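Local coordinates for sulfur oxidation protein soxB (Thermus thermophilus, PDB 2WDD) that hydrolyses sulfur-sulfur bonds in the sulfur oxidation pathway, acting on cysteine S-thiosulfonate and carrying a pair of manganese ions, at residues L82-S87 / P333-H338; H44-P49 / H286-T291; F236-R241 / A270-R275. All coordinates share one frame; numbering follows the deposited sequence. Where two conformers were deposited one is given.

Contacts 1 and 2 are buried and adjoin each other: the backbone O of L85 lies against E48 CG and L290 CD1, and Y84 packs on Y45, so helix 81-86 serves both. Contact 3 is only partly buried and stands apart, its nearest atoms about 17 Å from contact 1 and about 9 Å from contact 2. The chemistry follows the position. Contact 1 is purely apolar, between a helix and the end of an edge strand. Contact 2, nearest the centre of the chain, joins two loops through water and carries two manganese ligands. Contact 3 mixes leucine packing with a partly exposed salt bridge between the start of one helix and residues just after the end of another.

Contact 1: L82-S87 / P333-H338; sequences LAYLLS and PVLAEH
L85 and P333 make the tight half of this contact. The leucine fork closes on the proline from the helix side: CD2 of L85 comes within 3.5 Å of P333 CA. Its other methyl, L85 CD1, is 3.8 Å from P333 CB. The leucine side chain runs roughly perpendicular to the proline's. L85 has chi1 at -92°, about 30° from a staggered value, a modest strain consistent with close packing against the proline. Proline suits this place because its compact ring offers an apolar surface where strand 323-333 ends, and a branched leucine can grip it with both methyls.

The other half is looser. There Y84 meets L335 through one carbon pair, Y84 CE2 to L335 CD2 at 3.8 Å, with the methyl lying near the plane of the ring at its edge. Tyrosine is apt because its ring supplies carbon to L335 while its OH is hydrogen-bonded to G99 O. Beyond L335 the loop turns outward to exposed E337 and partly exposed H338, and a bound tertiary-butyl alcohol touches L335 and H338.

Helix 81-86 is thus laid against the end of an outermost strand of a mixed six-stranded sheet. Helix 91-98 packs on Y84 and L335, helix 67-74 on A83 and L86, and helix 104-120 on V334.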
ATOM      1  N   LEU A  82      11.467  16.100   1.148  1.00  9.49           N
ATOM      2  CA  LEU A  82      11.435  14.773   1.769  1.00  9.58           C
ATOM      3  C   LEU A  82      10.467  14.763   2.952  1.00 12.02           C
ATOM      4  O   LEU A  82       9.749  13.783   3.150  1.00 11.35           O
ATOM      5  CB  LEU A  82      12.827  14.311   2.205  1.00  9.95           C
ATOM      6  CG  LEU A  82      12.886  12.880   2.756  1.00 14.06           C
ATOM      7  CD1 LEU A  82      12.189  11.905   1.817  1.00 14.94           C
ATOM      8  CD2 LEU A  82      14.347  12.460   2.982  1.00 16.33           C
ATOM      9  N   ALA A  83      10.439  15.844   3.734  1.00 10.41           N
ATOM     10  CA  ALA A  83       9.521  15.917   4.869  1.00  9.87           C
ATOM     11  C   ALA A  83       8.073  15.829   4.376  1.00 11.07           C
ATOM     12  O   ALA A  83       7.230  15.178   4.993  1.00 10.67           O
ATOM     13  CB  ALA A  83       9.738  17.210   5.661  1.00 10.74           C
ATOM     14  N   TYR A  84       7.802  16.478   3.251  1.00  8.60           N
ATOM     15  CA  TYR A  84       6.469  16.457   2.631  1.00  8.62           C
ATOM     16  C   TYR A  84       6.043  15.015   2.312  1.00 11.30           C
ATOM     17  O   TYR A  84       4.899  14.630   2.558  1.00 10.28           O
ATOM     18  CB  TYR A  84       6.507  17.302   1.351  1.00  8.76           C
ATOM     19  CG  TYR A  84       5.329  17.156   0.408  1.00  9.04           C
ATOM     20  CD1 TYR A  84       4.015  17.152   0.875  1.00 10.31           C
ATOM     21  CD2 TYR A  84       5.531  17.101  -0.965  1.00  8.72           C
ATOM     22  CE1 TYR A  84       2.931  17.068  -0.010  1.00  9.48           C
ATOM     23  CE2 TYR A  84       4.474  16.982  -1.843  1.00  8.50           C
ATOM     24  CZ  TYR A  84       3.173  16.985  -1.374  1.00  9.92           C
ATOM     25  OH  TYR A  84       2.111  16.896  -2.271  1.00 10.97           O
ATOM     26  N   LEU A  85       6.958  14.215   1.780  1.00  8.90           N
ATOM     27  CA  LEU A  85       6.637  12.823   1.465  1.00  8.54           C
ATOM     28  C   LEU A  85       6.507  11.965   2.726  1.00 11.83           C
ATOM     29  O   LEU A  85       5.670  11.066   2.823  1.00 11.40           O
ATOM     30  CB  LEU A  85       7.756  12.211   0.614  1.00  8.91           C
ATOM     31  CG  LEU A  85       7.591  12.298  -0.910  1.00 14.10           C
ATOM     32  CD1 LEU A  85       7.480  13.732  -1.388  1.00 16.10           C
ATOM     33  CD2 LEU A  85       8.751  11.575  -1.599  1.00 16.47           C
ATOM     34  N   LEU A  86       7.406  12.221   3.670  1.00  9.28           N
ATOM     35  CA  LEU A  86       7.615  11.364   4.820  1.00  9.83           C
ATOM     36  C   LEU A  86       6.623  11.411   5.964  1.00 11.02           C
ATOM     37  O   LEU A  86       6.451  10.418   6.679  1.00 10.14           O
ATOM     38  CB  LEU A  86       9.026  11.651   5.359  1.00 10.65           C
ATOM     39  CG  LEU A  86       9.699  10.677   6.323  1.00 13.92           C
ATOM     40  CD1 LEU A  86       9.838   9.298   5.678  1.00 13.34           C
ATOM     41  CD2 LEU A  86      11.102  11.219   6.685  1.00 14.05           C
ATOM     42  N   SER A  87       5.997  12.561   6.177  1.00  8.22           N
ATOM     43  CA  SER A  87       5.156  12.737   7.350  1.00  7.50           C
ATOM     44  C   SER A  87       3.885  13.547   7.062  1.00 10.63           C
ATOM     45  O   SER A  87       3.833  14.310   6.093  1.00 11.27           O
ATOM     46  CB  SER A  87       6.010  13.505   8.373  1.00  9.50           C
ATOM     47  OG  SER A  87       5.295  13.892   9.532  1.00 10.81           O
ATOM     48  N   PRO A 333      11.847  12.133  -4.450  1.00 11.89           N
ATOM     49  CA  PRO A 333      10.431  12.493  -4.583  1.00 11.25           C
ATOM     50  C   PRO A 333       9.973  12.604  -6.041  1.00 14.49           C
ATOM     51  O   PRO A 333      10.643  13.219  -6.876  1.00 14.06           O
ATOM     52  CB  PRO A 333      10.340  13.861  -3.877  1.00 13.47           C
ATOM     53  CG  PRO A 333      11.606  13.956  -3.038  1.00 16.84           C
ATOM     54  CD  PRO A 333      12.640  13.203  -3.825  1.00 13.49           C
ATOM     55  N   VAL A 334       8.844  11.976  -6.358  1.00 11.33           N
ATOM     56  CA  VAL A 334       8.263  12.086  -7.699  1.00 10.46           C
ATOM     57  C   VAL A 334       7.333  13.300  -7.686  1.00 14.63           C
ATOM     58  O   VAL A 334       6.163  13.207  -7.291  1.00 11.96           O
ATOM     59  CB  VAL A 334       7.508  10.802  -8.102  1.00 12.56           C
ATOM     60  CG1 VAL A 334       6.926  10.953  -9.505  1.00 12.91           C
ATOM     61  CG2 VAL A 334       8.433   9.609  -8.058  1.00 12.42           C
ATOM     62  N   LEU A 335       7.873  14.466  -8.043  1.00 14.03           N
ATOM     63  CA  LEU A 335       7.091  15.694  -8.028  1.00 13.93           C
ATOM     64  C   LEU A 335       6.862  16.159  -9.454  1.00 18.52           C
ATOM     65  O   LEU A 335       7.782  16.634 -10.112  1.00 16.79           O
ATOM     66  CB  LEU A 335       7.806  16.777  -7.221  1.00 14.00           C
ATOM     67  CG  LEU A 335       7.963  16.505  -5.716  1.00 18.15           C
ATOM     68  CD1 LEU A 335       9.004  17.432  -5.123  1.00 18.33           C
ATOM     69  CD2 LEU A 335       6.629  16.683  -4.997  1.00 20.71           C
ATOM     70  N   ALA A 336       5.642  15.970  -9.940  1.00 17.69           N
ATOM     71  CA  ALA A 336       5.295  16.317 -11.314  1.00 18.50           C
ATOM     72  C   ALA A 336       5.611  17.755 -11.712  1.00 21.29           C
ATOM     73  O   ALA A 336       5.919  18.023 -12.876  1.00 21.85           O
ATOM     74  CB  ALA A 336       3.834  15.993 -11.604  1.00 19.74           C
ATOM     75  N   GLU A 337       5.526  18.685 -10.765  1.00 15.90           N
ATOM     76  CA  GLU A 337       5.839  20.082 -11.074  1.00 15.00           C
ATOM     77  C   GLU A 337       7.340  20.325 -11.188  1.00 19.43           C
ATOM     78  O   GLU A 337       7.765  21.408 -11.588  1.00 20.73           O
ATOM     79  CB  GLU A 337       5.269  21.022 -10.004  1.00 15.59           C
ATOM     80  CG  GLU A 337       3.771  21.045  -9.950  1.00 20.19           C
ATOM     81  CD  GLU A 337       3.233  22.127  -9.035  1.00 27.22           C
ATOM     82  OE1 GLU A 337       4.024  22.978  -8.565  1.00 24.52           O
ATOM     83  OE2 GLU A 337       2.012  22.125  -8.798  1.00 21.30           O
ATOM     84  N   HIS A 338       8.148  19.333 -10.832  1.00 15.37           N
ATOM     85  CA  HIS A 338       9.590  19.518 -10.802  1.00 15.12           C
ATOM     86  C   HIS A 338      10.394  18.530 -11.630  1.00 18.27           C
ATOM     87  O   HIS A 338      11.609  18.395 -11.467  1.00 17.60           O
ATOM     88  CB  HIS A 338      10.044  19.554  -9.346  1.00 15.73           C
ATOM     89  CG  HIS A 338       9.328  20.596  -8.548  1.00 18.71           C
ATOM     90  ND1 HIS A 338       9.664  21.932  -8.616  1.00 20.43           N
ATOM     91  CD2 HIS A 338       8.205  20.530  -7.794  1.00 19.35           C
ATOM     92  CE1 HIS A 338       8.812  22.636  -7.893  1.00 19.67           C
ATOM     93  NE2 HIS A 338       7.916  21.809  -7.382  1.00 19.57           N
TER

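Contact 2: H44-P49 / H286-T291; sequences HYFMEP and HTHDLT. With MN (manganese (II) ion), chain H; MN (manganese (II) ion), chain G.
A water joins E48 to the loop of a manganese ligand: it donates one hydrogen to E48 OE2 and the other to H288 O, each at 2.8 Å. The same carboxylate lies beside a hydrocarbon group, with E48 OE2 3.8 Å from L290 CD1. A bend at chi2 (-63°) curls the glutamate so that acid and leucine cross obliquely. An acid can be tolerated in this buried place because E48 OE2 also forms a salt bridge with K310, which probably favours the ionised form. L290 fills the apolar side, resting on L86 of helix 81-86. F46, modelled in two conformers, is a bulky apolar neighbour of H288, its CZ loosely placed 4.4 Å from H288 ND1.

H286, T287 and H288 belong to the Gly-His-Thr-His signature of the calcineurin-like metallophosphoesterase fold, consistent with the 5'-nucleotidase family. The two histidines reach the metals by different nitrogens. H286, with CG anti to the backbone N (chi1 -173°), uses ND1 on one manganese at 2.3 Å; H288 uses NE2 on the other at 2.2 Å. A second water lies 2.1 Å from each manganese ion and donates to H286 O. D132 bridges the ions too, with H163 and H263 completing the H286 site and D36 and H38 that of H288. Within the same loop, T287 OG1 donates to D289 OD2 at 2.7 Å, approaching from above the carboxylate plane.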
ATOM      1  N   HIS A  44      -1.131  13.104  -7.955  1.00 10.05           N
ATOM      2  CA  HIS A  44      -2.182  13.219  -6.958  1.00  9.16           C
ATOM      3  C   HIS A  44      -1.530  13.514  -5.613  1.00 12.47           C
ATOM      4  O   HIS A  44      -0.325  13.761  -5.552  1.00 12.49           O
ATOM      5  CB  HIS A  44      -3.041  11.935  -6.917  1.00  8.85           C
ATOM      6  CG  HIS A  44      -2.311  10.717  -6.445  1.00 10.30           C
ATOM      7  ND1 HIS A  44      -2.719   9.986  -5.348  1.00 11.72           N
ATOM      8  CD2 HIS A  44      -1.213  10.088  -6.926  1.00 11.79           C
ATOM      9  CE1 HIS A  44      -1.891   8.973  -5.161  1.00 10.90           C
ATOM     10  NE2 HIS A  44      -0.949   9.028  -6.087  1.00 11.62           N
ATOM     11  N   TYR A  45      -2.296  13.475  -4.534  1.00  9.47           N
ATOM     12  CA  TYR A  45      -1.711  13.731  -3.224  1.00  8.51           C
ATOM     13  C   TYR A  45      -1.845  12.484  -2.390  1.00 11.29           C
ATOM     14  O   TYR A  45      -2.816  11.754  -2.526  1.00 10.79           O
ATOM     15  CB  TYR A  45      -2.394  14.916  -2.561  1.00  8.93           C
ATOM     16  CG  TYR A  45      -2.301  16.164  -3.401  1.00 10.60           C
ATOM     17  CD1 TYR A  45      -1.185  16.995  -3.330  1.00 11.51           C
ATOM     18  CD2 TYR A  45      -3.296  16.471  -4.323  1.00 11.87           C
ATOM     19  CE1 TYR A  45      -1.086  18.129  -4.133  1.00 12.75           C
ATOM     20  CE2 TYR A  45      -3.206  17.604  -5.128  1.00 12.91           C
ATOM     21  CZ  TYR A  45      -2.113  18.438  -5.005  1.00 16.26           C
ATOM     22  OH  TYR A  45      -2.024  19.559  -5.807  1.00 15.58           O
ATOM     23  N   PHE A  46      -0.853  12.224  -1.540  0.50  7.94           N
ATOM     24  CA  PHE A  46      -0.874  11.024  -0.704  0.50  7.73           C
ATOM     25  C   PHE A  46      -0.159  11.305   0.615  0.50 10.64           C
ATOM     26  O   PHE A  46       1.077  11.297   0.679  0.50 10.70           O
ATOM     27  CB  PHE A  46      -0.197   9.859  -1.438  0.50  9.44           C
ATOM     28  CG  PHE A  46      -0.397   8.514  -0.778  0.50 10.49           C
ATOM     29  CD1 PHE A  46      -1.447   7.681  -1.156  0.50 12.50           C
ATOM     30  CD2 PHE A  46       0.478   8.072   0.203  0.50 12.94           C
ATOM     31  CE1 PHE A  46      -1.620   6.444  -0.559  0.50 13.40           C
ATOM     32  CE2 PHE A  46       0.301   6.840   0.816  0.50 15.76           C
ATOM     33  CZ  PHE A  46      -0.751   6.025   0.432  0.50 13.69           C
ATOM     34  N   MET A  47      -0.947  11.562   1.657  1.00  7.57           N
ATOM     35  CA  MET A  47      -0.406  11.859   2.973  1.00  7.22           C
ATOM     36  C   MET A  47      -0.118  10.588   3.759  1.00 10.25           C
ATOM     37  O   MET A  47      -0.920   9.651   3.759  1.00 10.71           O
ATOM     38  CB  MET A  47      -1.411  12.706   3.756  1.00  8.23           C
ATOM     39  CG  MET A  47      -0.876  13.206   5.088  1.00  9.00           C
ATOM     40  SD  MET A  47      -2.133  14.114   6.009  1.00 10.57           S
ATOM     41  CE  MET A  47      -2.900  12.734   6.848  1.00  9.19           C
ATOM     42  N   GLU A  48       1.004  10.585   4.476  1.00  7.69           N
ATOM     43  CA  GLU A  48       1.321   9.467   5.349  1.00  7.59           C
ATOM     44  C   GLU A  48       0.374   9.461   6.543  1.00  9.31           C
ATOM     45  O   GLU A  48      -0.261  10.467   6.866  1.00  9.58           O
ATOM     46  CB  GLU A  48       2.779   9.533   5.818  1.00  8.60           C
ATOM     47  CG  GLU A  48       3.759   9.376   4.660  1.00  9.63           C
ATOM     48  CD  GLU A  48       3.651   8.015   3.983  1.00 15.63           C
ATOM     49  OE1 GLU A  48       3.630   6.986   4.690  1.00 14.07           O
ATOM     50  OE2 GLU A  48       3.533   7.977   2.743  1.00 12.52           O
ATOM     51  N   PRO A  49       0.268   8.313   7.227  1.00  7.01           N
ATOM     52  CA  PRO A  49      -0.672   8.204   8.343  1.00  6.05           C
ATOM     53  C   PRO A  49      -0.322   9.082   9.523  1.00  8.96           C
ATOM     54  O   PRO A  49       0.844   9.185   9.904  1.00  9.00           O
ATOM     55  CB  PRO A  49      -0.547   6.740   8.779  1.00  7.25           C
ATOM     56  CG  PRO A  49       0.769   6.265   8.229  1.00 11.00           C
ATOM     57  CD  PRO A  49       0.938   7.036   6.928  1.00  7.77           C
ATOM     58  N   HIS A 286       4.375  -3.690   0.192  1.00  8.34           N
ATOM     59  CA  HIS A 286       3.198  -4.062   0.976  1.00  7.92           C
ATOM     60  C   HIS A 286       2.759  -3.139   2.105  1.00 10.16           C
ATOM     61  O   HIS A 286       1.575  -2.816   2.242  1.00  9.55           O
ATOM     62  CB  HIS A 286       3.257  -5.503   1.483  1.00  7.99           C
ATOM     63  CG  HIS A 286       1.978  -5.937   2.135  1.00 10.60           C
ATOM     64  ND1 HIS A 286       0.788  -6.010   1.441  1.00 11.37           N
ATOM     65  CD2 HIS A 286       1.678  -6.204   3.428  1.00 11.45           C
ATOM     66  CE1 HIS A 286      -0.186  -6.330   2.274  1.00 10.72           C
ATOM     67  NE2 HIS A 286       0.326  -6.462   3.485  1.00 11.10           N
ATOM     68  N   THR A 287       3.694  -2.773   2.969  1.00  7.88           N
ATOM     69  CA  THR A 287       3.343  -1.925   4.094  1.00  6.61           C
ATOM     70  C   THR A 287       3.357  -0.418   3.775  1.00  9.24           C
ATOM     71  O   THR A 287       2.936   0.400   4.606  1.00  9.02           O
ATOM     72  CB  THR A 287       4.162  -2.281   5.350  1.00 10.34           C
ATOM     73  OG1 THR A 287       5.527  -2.522   4.979  1.00  9.65           O
ATOM     74  CG2 THR A 287       3.602  -3.541   6.022  1.00  8.84           C
ATOM     75  N   HIS A 288       3.732  -0.070   2.543  1.00  7.76           N
ATOM     76  CA  HIS A 288       3.701   1.313   2.071  1.00  7.57           C
ATOM     77  C   HIS A 288       4.581   2.229   2.926  1.00  9.66           C
ATOM     78  O   HIS A 288       4.277   3.412   3.108  1.00 10.72           O
ATOM     79  CB  HIS A 288       2.256   1.843   2.052  1.00  7.17           C
ATOM     80  CG  HIS A 288       1.343   1.129   1.093  1.00  9.10           C
ATOM     81  ND1 HIS A 288       0.156   1.677   0.652  1.00  9.93           N
ATOM     82  CD2 HIS A 288       1.445  -0.079   0.487  1.00  9.72           C
ATOM     83  CE1 HIS A 288      -0.433   0.835  -0.184  1.00  9.59           C
ATOM     84  NE2 HIS A 288       0.333  -0.232  -0.310  1.00  9.63           N
ATOM     85  N   ASP A 289       5.687   1.680   3.429  1.00  7.18           N
ATOM     86  CA  ASP A 289       6.612   2.434   4.277  1.00  7.28           C
ATOM     87  C   ASP A 289       7.597   3.298   3.497  1.00 10.38           C
ATOM     88  O   ASP A 289       7.783   3.123   2.282  1.00  8.07           O
ATOM     89  CB  ASP A 289       7.392   1.451   5.155  1.00  8.96           C
ATOM     90  CG  ASP A 289       6.524   0.820   6.230  1.00 11.08           C
ATOM     91  OD1 ASP A 289       5.892   1.587   6.984  1.00 12.71           O
ATOM     92  OD2 ASP A 289       6.479  -0.422   6.341  1.00 11.98           O
ATOM     93  N   LEU A 290       8.256   4.209   4.222  1.00  9.01           N
ATOM     94  CA  LEU A 290       9.325   5.047   3.671  1.00  9.43           C
ATOM     95  C   LEU A 290      10.545   4.908   4.580  1.00 11.80           C
ATOM     96  O   LEU A 290      10.418   5.001   5.806  1.00 10.92           O
ATOM     97  CB  LEU A 290       8.909   6.526   3.605  1.00 10.03           C
ATOM     98  CG  LEU A 290       8.129   6.916   2.343  1.00 14.44           C
ATOM     99  CD1 LEU A 290       7.303   8.168   2.594  1.00 15.17           C
ATOM    100  CD2 LEU A 290       9.078   7.104   1.154  1.00 15.71           C
ATOM    101  N   THR A 291      11.709   4.654   3.982  1.00  8.87           N
ATOM    102  CA  THR A 291      12.956   4.513   4.742  1.00  8.86           C
ATOM    103  C   THR A 291      14.066   5.345   4.079  1.00 11.91           C
ATOM    104  O   THR A 291      14.818   4.840   3.245  1.00 11.55           O
ATOM    105  CB  THR A 291      13.404   3.041   4.832  1.00 11.54           C
ATOM    106  OG1 THR A 291      13.506   2.489   3.515  1.00 10.26           O
ATOM    107  CG2 THR A 291      12.421   2.232   5.648  1.00 10.94           C
TER
HETATM  108 MN    MN H1581       0.103  -5.413  -0.685  0.90  7.88          MN
HETATM  109 MN    MN G1580      -0.154  -2.082  -1.443  0.90  8.37          MN
HETATM  110  O   HOH W   1       4.763   5.727   1.618  1.00 13.43           O
HETATM  111  O   HOH W   2      -0.117  -3.467   0.110  0.75  7.96           O

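Contact 3: F236-R241 / A270-R275; sequences FALDER and AALAER. With TBU (tertiary-butyl alcohol), chain E.
E240 and R275 meet with their flat groups almost perpendicular, carboxylate and guanidinium planes standing 87° apart. E240 OE2 sits at the guanidinium edge near its plane, 3.6 Å from R275 NE, a salt bridge without a hydrogen bond. The same oxygen is nearer to the arginine's methylene R275 CD, at 3.1 Å, and lies 3.4 Å from R275 CB, as though the bent arginine chain curved around it. R275 was modelled in two conformers, so these details belong to one of them and are less certain than the rest. E240 reaches across because its chain runs extended beyond CG, with chi2 at -173°. Glutamate suits a partly exposed place like this, since its methylenes can lie on a leucine while its charge faces an arginine.

That leucine is L272. Its CD2 lies against the carboxylate end of E240, 3.8 Å from E240 OE2 and close to E240 CG, while its other methyl, L272 CD1, meets L238 CD1 at 4.1 Å. L238 and L272 lie alongside each other, pointing opposite ways, and touch only through methyls, a light apolar contact beside the charged pair. Replacing E240 by an alanine would probably leave R275 without this charge partner and uncover one side of L272.

Farther along, F236 N donates almost straight (179°) to the oxygen of a bound tertiary-butyl alcohol. D239 is the N-cap of helix 240-252, its OD1 accepting from R242 N. The contact therefore ties the start of that helix to the residues at and just after the end of helix 266-273. The latter is the crossover between parallel strands 257-262 and 281-284, and its small residues A270 and A273 pack on strands 295-297 and 300-304 of the same sheet.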
ATOM      1  N   PHE A 236       0.373 -19.608  -1.739  1.00 13.04           N
ATOM      2  CA  PHE A 236       1.313 -18.487  -1.657  1.00 12.98           C
ATOM      3  C   PHE A 236       2.072 -18.576  -0.327  1.00 17.23           C
ATOM      4  O   PHE A 236       2.785 -17.644   0.065  1.00 17.09           O
ATOM      5  CB  PHE A 236       0.517 -17.168  -1.626  1.00 14.55           C
ATOM      6  CG  PHE A 236      -0.003 -16.728  -2.958  1.00 15.79           C
ATOM      7  CD1 PHE A 236       0.539 -15.619  -3.588  1.00 17.59           C
ATOM      8  CD2 PHE A 236      -1.078 -17.372  -3.557  1.00 19.40           C
ATOM      9  CE1 PHE A 236       0.062 -15.193  -4.806  1.00 19.36           C
ATOM     10  CE2 PHE A 236      -1.546 -16.949  -4.794  1.00 21.50           C
ATOM     11  CZ  PHE A 236      -0.960 -15.870  -5.423  1.00 18.96           C
ATOM     12  N   ALA A 237       1.832 -19.645   0.423  1.00 15.59           N
ATOM     13  CA  ALA A 237       2.389 -19.771   1.768  1.00 16.71           C
ATOM     14  C   ALA A 237       3.849 -19.371   1.944  1.00 19.99           C
ATOM     15  O   ALA A 237       4.699 -19.696   1.116  1.00 18.92           O
ATOM     16  CB  ALA A 237       2.162 -21.177   2.316  1.00 18.49           C
ATOM     17  N   LEU A 238       4.124 -18.670   3.040  1.00 18.94           N
ATOM     18  CA  LEU A 238       5.486 -18.308   3.395  1.00 19.77           C
ATOM     19  C   LEU A 238       6.175 -19.645   3.690  1.00 23.66           C
ATOM     20  O   LEU A 238       5.683 -20.439   4.498  1.00 23.04           O
ATOM     21  CB  LEU A 238       5.482 -17.431   4.653  1.00 20.28           C
ATOM     22  CG  LEU A 238       6.832 -17.146   5.315  1.00 24.90           C
ATOM     23  CD1 LEU A 238       7.639 -16.170   4.477  1.00 25.08           C
ATOM     24  CD2 LEU A 238       6.632 -16.610   6.722  1.00 27.98           C
ATOM     25  N   ASP A 239       7.273 -19.909   2.997  1.00 19.70           N
ATOM     26  CA  ASP A 239       7.986 -21.177   3.131  1.00 19.49           C
ATOM     27  C   ASP A 239       9.469 -20.881   3.330  1.00 22.48           C
ATOM     28  O   ASP A 239      10.216 -20.712   2.364  1.00 21.87           O
ATOM     29  CB  ASP A 239       7.775 -22.003   1.859  1.00 21.11           C
ATOM     30  CG  ASP A 239       8.193 -23.457   2.015  1.00 27.59           C
ATOM     31  OD1 ASP A 239       9.106 -23.746   2.818  1.00 27.38           O
ATOM     32  OD2 ASP A 239       7.637 -24.303   1.282  1.00 30.21           O
ATOM     33  N   GLU A 240       9.872 -20.762   4.591  1.00 20.00           N
ATOM     34  CA  GLU A 240      11.252 -20.420   4.926  1.00 20.41           C
ATOM     35  C   GLU A 240      12.286 -21.351   4.303  1.00 24.08           C
ATOM     36  O   GLU A 240      13.338 -20.903   3.852  1.00 22.23           O
ATOM     37  CB  GLU A 240      11.436 -20.337   6.439  1.00 21.82           C
ATOM     38  CG  GLU A 240      10.629 -19.219   7.076  1.00 30.04           C
ATOM     39  CD  GLU A 240      10.942 -19.036   8.541  1.00 48.94           C
ATOM     40  OE1 GLU A 240      10.446 -19.832   9.360  1.00 47.28           O
ATOM     41  OE2 GLU A 240      11.677 -18.086   8.874  1.00 44.89           O
ATOM     42  N   ARG A 241      11.974 -22.643   4.264  1.00 22.37           N
ATOM     43  CA  ARG A 241      12.868 -23.631   3.668  1.00 22.73           C
ATOM     44  C   ARG A 241      13.100 -23.336   2.192  1.00 25.03           C
ATOM     45  O   ARG A 241      14.240 -23.254   1.735  1.00 24.22           O
ATOM     46  CB  ARG A 241      12.264 -25.033   3.817  1.00 25.42           C
ATOM     47  CG  ARG A 241      13.260 -26.121   4.181  1.00 39.10           C
ATOM     48  CD  ARG A 241      12.687 -27.500   3.867  1.00 50.16           C
ATOM     49  NE  ARG A 241      12.557 -27.710   2.428  1.00 61.43           N
ATOM     50  CZ  ARG A 241      11.425 -27.561   1.745  1.00 76.18           C
ATOM     51  NH1 ARG A 241      10.309 -27.215   2.372  1.00 64.41           N
ATOM     52  NH2 ARG A 241      11.409 -27.764   0.434  1.00 62.69           N
ATOM     53  N   ALA A 270      11.586  -8.070   8.167  1.00 10.69           N
ATOM     54  CA  ALA A 270      12.578  -7.915   9.239  1.00 10.80           C
ATOM     55  C   ALA A 270      12.745  -9.226  10.003  1.00 15.53           C
ATOM     56  O   ALA A 270      13.863  -9.587  10.389  1.00 15.08           O
ATOM     57  CB  ALA A 270      12.188  -6.781  10.188  1.00 11.66           C
ATOM     58  N   ALA A 271      11.643  -9.940  10.213  1.00 13.30           N
ATOM     59  CA  ALA A 271      11.697 -11.220  10.917  1.00 13.55           C
ATOM     60  C   ALA A 271      12.496 -12.226  10.090  1.00 17.91           C
ATOM     61  O   ALA A 271      13.303 -12.986  10.633  1.00 18.05           O
ATOM     62  CB  ALA A 271      10.286 -11.743  11.189  1.00 14.09           C
ATOM     63  N   LEU A 272      12.295 -12.212   8.773  1.00 14.78           N
ATOM     64  CA  LEU A 272      13.022 -13.109   7.881  1.00 15.11           C
ATOM     65  C   LEU A 272      14.517 -12.799   7.854  1.00 19.82           C
ATOM     66  O   LEU A 272      15.342 -13.707   7.715  1.00 18.88           O
ATOM     67  CB  LEU A 272      12.455 -13.045   6.463  1.00 15.28           C
ATOM     68  CG  LEU A 272      11.052 -13.632   6.290  1.00 19.48           C
ATOM     69  CD1 LEU A 272      10.545 -13.356   4.880  1.00 20.00           C
ATOM     70  CD2 LEU A 272      11.063 -15.139   6.580  1.00 21.24           C
ATOM     71  N   ALA A 273      14.864 -11.521   7.985  1.00 15.60           N
ATOM     72  CA  ALA A 273      16.265 -11.111   7.990  1.00 16.15           C
ATOM     73  C   ALA A 273      17.018 -11.767   9.150  1.00 23.27           C
ATOM     74  O   ALA A 273      18.229 -11.982   9.075  1.00 24.67           O
ATOM     75  CB  ALA A 273      16.380  -9.595   8.073  1.00 16.51           C
ATOM     76  N   GLU A 274      16.302 -12.089  10.220  1.00 20.42           N
ATOM     77  CA  GLU A 274      16.909 -12.725  11.388  0.50 20.77           C
ATOM     78  C   GLU A 274      16.800 -14.245  11.329  1.00 25.68           C
ATOM     79  O   GLU A 274      17.290 -14.938  12.217  1.00 27.01           O
ATOM     80  CB  GLU A 274      16.233 -12.236  12.669  0.50 22.24           C
ATOM     81  CG  GLU A 274      16.245 -10.730  12.861  0.50 31.96           C
ATOM     82  CD  GLU A 274      15.673 -10.314  14.202  0.50 48.36           C
ATOM     83  OE1 GLU A 274      14.653 -10.900  14.623  0.50 41.08           O
ATOM     84  OE2 GLU A 274      16.246  -9.408  14.840  0.50 41.35           O
ATOM     85  N   ARG A 275      16.133 -14.765  10.304  1.00 21.39           N
ATOM     86  CA  ARG A 275      15.917 -16.209  10.191  0.50 21.10           C
ATOM     87  C   ARG A 275      16.581 -16.845   8.975  1.00 25.14           C
ATOM     88  O   ARG A 275      16.987 -18.011   9.018  1.00 25.87           O
ATOM     89  CB  ARG A 275      14.419 -16.522  10.186  0.50 20.67           C
ATOM     90  CG  ARG A 275      13.687 -16.096  11.453  0.50 28.48           C
ATOM     91  CD  ARG A 275      12.451 -16.952  11.696  0.50 36.93           C
ATOM     92  NE  ARG A 275      11.235 -16.152  11.827  0.50 45.53           N
ATOM     93  CZ  ARG A 275      10.924 -15.430  12.900  0.50 60.48           C
ATOM     94  NH1 ARG A 275       9.794 -14.736  12.933  0.50 47.51           N
ATOM     95  NH2 ARG A 275      11.750 -15.392  13.937  0.50 48.96           N
TER
HETATM   96  O   TBU E1577      -1.686 -19.847   0.289  1.00 24.14           O
HETATM   97  C   TBU E1577      -1.888 -20.753   1.399  1.00 26.88           C
HETATM   98  C1  TBU E1577      -1.617 -22.171   0.970  1.00 28.28           C
HETATM   99  C2  TBU E1577      -0.976 -20.500   2.610  1.00 28.91           C
HETATM  100  C3  TBU E1577      -3.337 -20.652   1.846  1.00 28.48           C